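Local structure of Poly(A) RNA polymerase protein 2 (Saccharomyces cerevisiae, 3NYB) at the interface of chains A and B. The protein adds poly(A) tails to RNA as the catalytic subunit of TRAMP, a nuclear RNA surveillance complex, working in partnership with the zinc-knuckle protein AIR2. Residues are numbered along the deposited sequence; one frame, centred on the assembly and turned at random. Chains: chain A, Poly(A) RNA polymerase protein 2; chain B, Protein AIR2.

Contact 1 and contact 2 are two footholds of one AIR2 chain on the polymerase, the centres of their C-alpha atoms lying about 20 Å apart. They share no residue. On chain A, contact 1 draws on helix 214-228 and the turn around helix 201-204, whereas contact 2 uses strand 243-247. On chain B, contact 1 takes the stretch B:Trp25 to B:Tyr28 together with B:Ala77 and B:Leu83, and contact 2 takes residues of the zinc knuckle in between. Contact 1 mixes salt bridges with apolar packing, contact 2 is apolar; together they would hold AIR2 along the polymerase as a heterodimer.

Contact 1: the interface of chains A and B. Residues chain A 200-202, 208, 216, 219-220, 223; chain B 25-28, 77, 83.
Here AIR2, a zinc-knuckle protein, lays the loop B:Trp25 to B:Tyr28, within a CCHC-type zinc-finger region, against helix 214-228 of the Cid1-family polymerase. The tight part centres on B:Tyr28, whose ring passes between aliphatic and charged groups. A:Ile208 CD1 touches B:Tyr28 CD1 (3.4 Å), and the CG methylene of A:Arg202 lies over one face, 4.0 Å from the B:Tyr28 ring centroid. The arginine chain bends at chi2 and crosses the tyrosine at about a right angle. The A:Val216 CG2 methyl packs on B:Tyr28 CD1 (3.8 Å), the compact valine fitting between its helix and the B:Ala27 backbone. Tyrosine suits this place because a flat apolar ring ends in a donor: B:Tyr28 OH meets A:Glu220 OE2 tip to tip in a 2.5 Å hydrogen bond on the syn lone pair, carboxylate and ring 68° apart. B:Arg26 NE adds a longer, 3.3 Å bond to A:Glu220 OE2 from above the carboxylate plane, also a salt bridge, so two AIR2 donors grip this oxygen. The other oxygen, A:Glu220 OE1, receives A:His200 NE2 at 2.6 Å. This imidazole is itself positioned through ND1, which accepts from the A:Arg202 backbone N; the surrounding donors would be expected to stabilise a charged carboxylate.

One helical turn on, A:Glu223 reaches out with CG anti to its backbone N (chi1 175°). A:Glu223 OE1 takes B:Arg26 NH2 through the syn lone pair at 2.7 Å, nearly in the guanidinium plane, and OE2 receives a weak bond from the B:Ala77 backbone N. That guanidinium is sandwiched between B:Trp25 and B:Ala77. The indole, in the crowded rotamer (chi1 62°), presents its opposite face to A:Ile219, whose CG2 sits 3.6 Å from the centroid of the B:Trp25 six-membered ring, the methyl of a beta-branched side chain, suited to a broad aromatic face.

Looser packing marks the end near B:Leu83. This last AIR2 residue is poorly ordered, and its backbone lies at the edge of the A:Arg202 guanidinium, in plane.

Contact 2: the interface of chains A and B. Residues chain A 243-247; chain B 48, 53-54.
At the apolar centre, B:Tyr48 of the AIR2 zinc knuckle lies flat beneath strand 243-247 of the polymerase. One face of its ring is covered by the strand itself: the CA of A:Val244 stands 4.1 Å above the B:Tyr48 ring plane, over the ring centre. The valine side chain then crosses the tyrosine obliquely, and the A:Val244 CG2 methyl reaches the phenol end, meeting B:Tyr48 CZ at 3.4 Å. A beta-branched residue suits this place, since it holds two methyls close to the backbone: CG2 covers the phenol carbon while A:Val244 CG1 approaches B:Tyr48 CE2 (4.1 Å). B:Tyr48 is delivered there with CG anti to its carbonyl carbon (chi1 -67°) and the ring turned roughly perpendicular to the chain (chi2 91°).

Next to this core, A:Tyr245 swings past the root of the other tyrosine. Its CG is anti to the carbonyl carbon (chi1 -57°), and the B:Tyr48 CB methylene lies over the face of the A:Tyr245 ring near CD2, 3.4 Å away. The two aromatic side chains therefore cross obliquely, methylene against ring face, and their rings do not stack. An alanine in place of B:Tyr48 would remove the ring beneath A:Val244 and would probably loosen the knuckle's hold on the strand.

Farther along the strand, A:Pro247 CG sets itself against B:Gly53 CA at 3.7 Å. Glycine suits a close approach of two backbones because it brings no side chain between them, and the rigid proline ring offers a compact apolar surface.

The rim is polar in composition but unbonded: no N or O of either chain comes within bonding reach of the other. The carbonyl O of A:Tyr245 lies near the B:Tyr48 ring at CD2, 3.4 Å away, and the backbone of B:Gly54 marks the margin.

Contact 1: the interface of chains A and B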
ATOM      1  N   HIS A 200       9.970   7.112  11.093  1.00 64.91           N
ATOM      2  CA  HIS A 200      11.269   6.924  10.475  1.00 62.17           C
ATOM      3  C   HIS A 200      12.205   7.981  11.043  1.00 68.92           C
ATOM      4  O   HIS A 200      11.873   9.166  11.041  1.00 64.43           O
ATOM      5  CB  HIS A 200      11.131   7.070   8.962  1.00 47.91           C
ATOM      6  CG  HIS A 200      12.422   6.982   8.215  1.00 50.96           C
ATOM      7  ND1 HIS A 200      13.391   7.960   8.279  1.00 53.58           N
ATOM      8  CD2 HIS A 200      12.891   6.047   7.353  1.00 55.49           C
ATOM      9  CE1 HIS A 200      14.408   7.624   7.506  1.00 58.00           C
ATOM     10  NE2 HIS A 200      14.127   6.467   6.930  1.00 61.98           N
ATOM     11  N   PRO A 201      13.376   7.551  11.540  1.00 63.79           N
ATOM     12  CA  PRO A 201      14.361   8.392  12.239  1.00 55.26           C
ATOM     13  C   PRO A 201      14.520   9.791  11.632  1.00 63.28           C
ATOM     14  O   PRO A 201      14.560  10.782  12.362  1.00 63.74           O
ATOM     15  CB  PRO A 201      15.655   7.596  12.085  1.00 58.79           C
ATOM     16  CG  PRO A 201      15.201   6.175  12.041  1.00 65.14           C
ATOM     17  CD  PRO A 201      13.854   6.168  11.369  1.00 57.05           C
ATOM     18  N   ARG A 202      14.602   9.872  10.309  1.00 64.04           N
ATOM     19  CA  ARG A 202      14.840  11.141   9.643  1.00 53.12           C
ATOM     20  C   ARG A 202      13.555  11.925   9.489  1.00 54.76           C
ATOM     21  O   ARG A 202      13.574  13.096   9.107  1.00 57.35           O
ATOM     22  CB  ARG A 202      15.451  10.911   8.269  1.00 56.14           C
ATOM     23  CG  ARG A 202      16.725  10.099   8.289  1.00 72.13           C
ATOM     24  CD  ARG A 202      17.860  10.895   8.895  1.00 75.07           C
ATOM     25  NE  ARG A 202      19.156  10.298   8.601  1.00 71.83           N
ATOM     26  CZ  ARG A 202      20.282  10.991   8.496  1.00 75.10           C
ATOM     27  NH1 ARG A 202      20.264  12.308   8.648  1.00 69.80           N
ATOM     28  NH2 ARG A 202      21.421  10.370   8.227  1.00 82.48           N
ATOM     29  N   ILE A 208      14.038  15.269   7.152  1.00 71.43           N
ATOM     30  CA  ILE A 208      13.860  14.891   5.758  1.00 62.64           C
ATOM     31  C   ILE A 208      12.475  15.303   5.285  1.00 59.32           C
ATOM     32  O   ILE A 208      11.532  15.380   6.077  1.00 63.96           O
ATOM     33  CB  ILE A 208      13.995  13.361   5.617  1.00 61.64           C
ATOM     34  CG1 ILE A 208      14.606  12.965   4.287  1.00 74.62           C
ATOM     35  CG2 ILE A 208      12.656  12.671   5.767  1.00 39.29           C
ATOM     36  CD1 ILE A 208      14.492  11.477   4.064  1.00 77.76           C
ATOM     37  N   VAL A 216      14.433   6.572  -1.496  1.00 39.47           N
ATOM     38  CA  VAL A 216      14.973   5.836  -0.357  1.00 38.10           C
ATOM     39  C   VAL A 216      13.880   5.227   0.489  1.00 39.15           C
ATOM     40  O   VAL A 216      13.962   4.068   0.873  1.00 47.48           O
ATOM     41  CB  VAL A 216      15.893   6.698   0.560  1.00 54.87           C
ATOM     42  CG1 VAL A 216      17.310   6.708   0.030  1.00 62.40           C
ATOM     43  CG2 VAL A 216      15.346   8.123   0.748  1.00 29.08           C
ATOM     44  N   ILE A 219      12.546   2.014  -0.942  1.00 42.05           N
ATOM     45  CA  ILE A 219      13.450   0.926  -0.629  1.00 45.81           C
ATOM     46  C   ILE A 219      13.349   0.548   0.844  1.00 41.76           C
ATOM     47  O   ILE A 219      13.105  -0.605   1.173  1.00 49.40           O
ATOM     48  CB  ILE A 219      14.890   1.280  -0.996  1.00 41.41           C
ATOM     49  CG1 ILE A 219      15.045   1.281  -2.514  1.00 37.18           C
ATOM     50  CG2 ILE A 219      15.845   0.294  -0.371  1.00 45.72           C
ATOM     51  CD1 ILE A 219      16.424   1.607  -2.973  1.00 36.55           C
ATOM     52  N   GLU A 220      13.502   1.528   1.725  1.00 43.36           N
ATOM     53  CA  GLU A 220      13.464   1.269   3.159  1.00 48.34           C
ATOM     54  C   GLU A 220      12.123   0.701   3.633  1.00 48.52           C
ATOM     55  O   GLU A 220      12.064  -0.018   4.629  1.00 55.30           O
ATOM     56  CB  GLU A 220      13.838   2.527   3.945  1.00 45.15           C
ATOM     57  CG  GLU A 220      15.235   3.033   3.629  1.00 54.21           C
ATOM     58  CD  GLU A 220      15.535   4.387   4.244  1.00 72.05           C
ATOM     59  OE1 GLU A 220      14.613   5.019   4.796  1.00 74.96           O
ATOM     60  OE2 GLU A 220      16.701   4.818   4.168  1.00 84.15           O
ATOM     61  N   GLU A 223      12.435  -2.838   2.990  1.00 50.39           N
ATOM     62  CA  GLU A 223      13.467  -3.337   3.880  1.00 47.02           C
ATOM     63  C   GLU A 223      12.885  -3.604   5.256  1.00 43.68           C
ATOM     64  O   GLU A 223      13.127  -4.644   5.862  1.00 44.67           O
ATOM     65  CB  GLU A 223      14.588  -2.309   3.988  1.00 54.90           C
ATOM     66  CG  GLU A 223      15.663  -2.669   4.980  1.00 58.05           C
ATOM     67  CD  GLU A 223      16.677  -1.567   5.141  1.00 55.53           C
ATOM     68  OE1 GLU A 223      17.883  -1.836   4.942  1.00 50.37           O
ATOM     69  OE2 GLU A 223      16.258  -0.430   5.458  1.00 59.85           O
TER
ATOM     70  N   TRP B  25      22.522   3.758  -2.456  1.00 66.79           N
ATOM     71  CA  TRP B  25      21.096   4.007  -2.587  1.00 67.98           C
ATOM     72  C   TRP B  25      20.503   4.678  -1.354  1.00 59.86           C
ATOM     73  O   TRP B  25      19.463   5.316  -1.442  1.00 59.14           O
ATOM     74  CB  TRP B  25      20.342   2.716  -2.935  1.00 68.52           C
ATOM     75  CG  TRP B  25      20.432   1.627  -1.900  1.00 69.15           C
ATOM     76  CD1 TRP B  25      21.184   0.487  -1.968  1.00 63.95           C
ATOM     77  CD2 TRP B  25      19.733   1.565  -0.657  1.00 61.15           C
ATOM     78  NE1 TRP B  25      21.000  -0.275  -0.841  1.00 60.09           N
ATOM     79  CE2 TRP B  25      20.103   0.374  -0.012  1.00 58.70           C
ATOM     80  CE3 TRP B  25      18.817   2.412  -0.013  1.00 48.23           C
ATOM     81  CZ2 TRP B  25      19.606  -0.005   1.224  1.00 45.01           C
ATOM     82  CZ3 TRP B  25      18.324   2.042   1.222  1.00 44.52           C
ATOM     83  CH2 TRP B  25      18.716   0.846   1.827  1.00 39.76           C
ATOM     84  N   ARG B  26      21.160   4.538  -0.209  1.00 58.51           N
ATOM     85  CA  ARG B  26      20.656   5.154   1.012  1.00 49.92           C
ATOM     86  C   ARG B  26      21.224   6.555   1.184  1.00 62.25           C
ATOM     87  O   ARG B  26      22.173   6.770   1.947  1.00 63.76           O
ATOM     88  CB  ARG B  26      20.959   4.296   2.234  1.00 50.80           C
ATOM     89  CG  ARG B  26      20.380   4.849   3.524  1.00 60.36           C
ATOM     90  CD  ARG B  26      20.466   3.821   4.633  1.00 61.68           C
ATOM     91  NE  ARG B  26      19.329   2.911   4.606  1.00 69.15           N
ATOM     92  CZ  ARG B  26      19.392   1.621   4.922  1.00 73.71           C
ATOM     93  NH1 ARG B  26      20.543   1.063   5.276  1.00 73.32           N
ATOM     94  NH2 ARG B  26      18.299   0.880   4.868  1.00 77.43           N
ATOM     95  N   ALA B  27      20.641   7.502   0.448  1.00 62.32           N
ATOM     96  CA  ALA B  27      20.991   8.917   0.549  1.00 57.38           C
ATOM     97  C   ALA B  27      19.745   9.742   0.854  1.00 55.91           C
ATOM     98  O   ALA B  27      18.687   9.511   0.276  1.00 64.79           O
ATOM     99  CB  ALA B  27      21.624   9.391  -0.737  1.00 50.68           C
ATOM    100  N   TYR B  28      19.864  10.696   1.767  1.00 46.59           N
ATOM    101  CA  TYR B  28      18.739  11.563   2.092  1.00 50.09           C
ATOM    102  C   TYR B  28      19.006  12.990   1.644  1.00 59.00           C
ATOM    103  O   TYR B  28      20.107  13.511   1.811  1.00 68.54           O
ATOM    104  CB  TYR B  28      18.460  11.561   3.595  1.00 49.86           C
ATOM    105  CG  TYR B  28      18.269  10.189   4.186  1.00 57.27           C
ATOM    106  CD1 TYR B  28      17.166   9.417   3.855  1.00 59.27           C
ATOM    107  CD2 TYR B  28      19.187   9.668   5.085  1.00 53.54           C
ATOM    108  CE1 TYR B  28      16.983   8.160   4.399  1.00 62.48           C
ATOM    109  CE2 TYR B  28      19.015   8.412   5.633  1.00 54.89           C
ATOM    110  CZ  TYR B  28      17.912   7.662   5.287  1.00 59.58           C
ATOM    111  OH  TYR B  28      17.739   6.407   5.825  1.00 60.70           O
ATOM    112  N   ALA B  77      17.400   1.137   8.213  1.00 61.47           N
ATOM    113  CA  ALA B  77      17.065   2.533   8.363  1.00 61.42           C
ATOM    114  C   ALA B  77      16.807   2.804   9.834  1.00 58.84           C
ATOM    115  O   ALA B  77      17.039   3.906  10.329  1.00 67.73           O
ATOM    116  CB  ALA B  77      15.832   2.848   7.548  1.00 35.67           C
ATOM    117  N   LEU B  83      19.763   7.417  10.936  1.00102.46           N
ATOM    118  CA  LEU B  83      19.908   7.435   9.484  1.00103.92           C
ATOM    119  C   LEU B  83      18.809   6.630   8.804  1.00 99.54           C
ATOM    120  O   LEU B  83      17.733   6.432   9.371  1.00 98.61           O
ATOM    121  CB  LEU B  83      21.294   6.921   9.075  1.00110.23           C
ATOM    122  CG  LEU B  83      21.946   5.848   9.959  1.00110.96           C
ATOM    123  CD1 LEU B  83      21.299   4.486   9.753  1.00106.66           C
ATOM    124  CD2 LEU B  83      23.445   5.773   9.696  1.00104.36           C
TER

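Contact 2: the interface of chains A and B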
ATOM      1  N   PRO A 243       0.994   6.498  15.195  1.00 81.50           N
ATOM      2  CA  PRO A 243       1.366   5.114  14.886  1.00 77.59           C
ATOM      3  C   PRO A 243       2.184   4.496  16.017  1.00 75.24           C
ATOM      4  O   PRO A 243       3.053   5.155  16.589  1.00 71.31           O
ATOM      5  CB  PRO A 243       2.224   5.262  13.620  1.00 73.43           C
ATOM      6  CG  PRO A 243       2.560   6.729  13.547  1.00 66.25           C
ATOM      7  CD  PRO A 243       1.349   7.395  14.087  1.00 72.07           C
ATOM      8  N   VAL A 244       1.911   3.232  16.320  1.00 73.85           N
ATOM      9  CA  VAL A 244       2.435   2.595  17.519  1.00 63.49           C
ATOM     10  C   VAL A 244       2.677   1.107  17.304  1.00 62.87           C
ATOM     11  O   VAL A 244       1.899   0.443  16.624  1.00 65.24           O
ATOM     12  CB  VAL A 244       1.429   2.758  18.679  1.00 53.72           C
ATOM     13  CG1 VAL A 244       1.428   1.535  19.583  1.00 54.63           C
ATOM     14  CG2 VAL A 244       1.714   4.022  19.454  1.00 48.34           C
ATOM     15  N   TYR A 245       3.761   0.583  17.868  1.00 56.00           N
ATOM     16  CA  TYR A 245       3.920  -0.862  17.970  1.00 56.65           C
ATOM     17  C   TYR A 245       3.577  -1.303  19.385  1.00 63.12           C
ATOM     18  O   TYR A 245       3.859  -0.595  20.351  1.00 73.00           O
ATOM     19  CB  TYR A 245       5.357  -1.308  17.689  1.00 59.40           C
ATOM     20  CG  TYR A 245       5.940  -0.917  16.354  1.00 60.36           C
ATOM     21  CD1 TYR A 245       5.132  -0.652  15.258  1.00 63.66           C
ATOM     22  CD2 TYR A 245       7.316  -0.855  16.183  1.00 63.31           C
ATOM     23  CE1 TYR A 245       5.683  -0.301  14.033  1.00 62.82           C
ATOM     24  CE2 TYR A 245       7.874  -0.513  14.966  1.00 75.64           C
ATOM     25  CZ  TYR A 245       7.055  -0.234  13.893  1.00 68.17           C
ATOM     26  OH  TYR A 245       7.620   0.110  12.686  1.00 66.32           O
ATOM     27  N   PHE A 246       2.970  -2.474  19.514  1.00 62.85           N
ATOM     28  CA  PHE A 246       2.885  -3.120  20.817  1.00 65.53           C
ATOM     29  C   PHE A 246       3.062  -4.625  20.683  1.00 68.05           C
ATOM     30  O   PHE A 246       2.712  -5.196  19.657  1.00 69.75           O
ATOM     31  CB  PHE A 246       1.595  -2.752  21.569  1.00 68.91           C
ATOM     32  CG  PHE A 246       0.326  -3.026  20.808  1.00 68.49           C
ATOM     33  CD1 PHE A 246      -0.318  -4.245  20.924  1.00 63.47           C
ATOM     34  CD2 PHE A 246      -0.247  -2.043  20.017  1.00 67.29           C
ATOM     35  CE1 PHE A 246      -1.497  -4.490  20.240  1.00 67.83           C
ATOM     36  CE2 PHE A 246      -1.424  -2.282  19.334  1.00 58.68           C
ATOM     37  CZ  PHE A 246      -2.049  -3.507  19.444  1.00 60.09           C
ATOM     38  N   PRO A 247       3.633  -5.268  21.716  1.00 75.60           N
ATOM     39  CA  PRO A 247       3.928  -6.703  21.637  1.00 71.42           C
ATOM     40  C   PRO A 247       2.637  -7.519  21.637  1.00 72.28           C
ATOM     41  O   PRO A 247       1.674  -7.142  22.302  1.00 71.15           O
ATOM     42  CB  PRO A 247       4.739  -6.971  22.915  1.00 69.95           C
ATOM     43  CG  PRO A 247       5.085  -5.610  23.476  1.00 66.21           C
ATOM     44  CD  PRO A 247       3.995  -4.704  23.028  1.00 72.28           C
TER
ATOM     45  N   TYR B  48       9.611   3.250  18.685  1.00 75.90           N
ATOM     46  CA  TYR B  48       9.080   1.897  18.768  1.00 69.35           C
ATOM     47  C   TYR B  48       9.965   0.897  18.048  1.00 69.59           C
ATOM     48  O   TYR B  48      10.456   1.158  16.955  1.00 78.00           O
ATOM     49  CB  TYR B  48       7.658   1.848  18.229  1.00 59.96           C
ATOM     50  CG  TYR B  48       6.676   2.606  19.081  1.00 60.12           C
ATOM     51  CD1 TYR B  48       6.409   3.945  18.842  1.00 60.98           C
ATOM     52  CD2 TYR B  48       6.018   1.984  20.132  1.00 68.96           C
ATOM     53  CE1 TYR B  48       5.509   4.647  19.621  1.00 66.79           C
ATOM     54  CE2 TYR B  48       5.116   2.678  20.919  1.00 78.55           C
ATOM     55  CZ  TYR B  48       4.867   4.009  20.659  1.00 72.88           C
ATOM     56  OH  TYR B  48       3.970   4.702  21.436  1.00 60.92           O
ATOM     57  N   GLY B  53       7.658  -5.287  20.530  1.00 78.78           N
ATOM     58  CA  GLY B  53       6.728  -4.176  20.471  1.00 72.80           C
ATOM     59  C   GLY B  53       7.023  -3.098  21.495  1.00 74.04           C
ATOM     60  O   GLY B  53       6.157  -2.291  21.820  1.00 72.25           O
ATOM     61  N   GLY B  54       8.252  -3.080  22.001  1.00 77.56           N
ATOM     62  CA  GLY B  54       8.639  -2.171  23.064  1.00 78.45           C
ATOM     63  C   GLY B  54       8.980  -0.763  22.614  1.00 81.83           C
ATOM     64  O   GLY B  54       9.440  -0.549  21.491  1.00 69.02           O
TER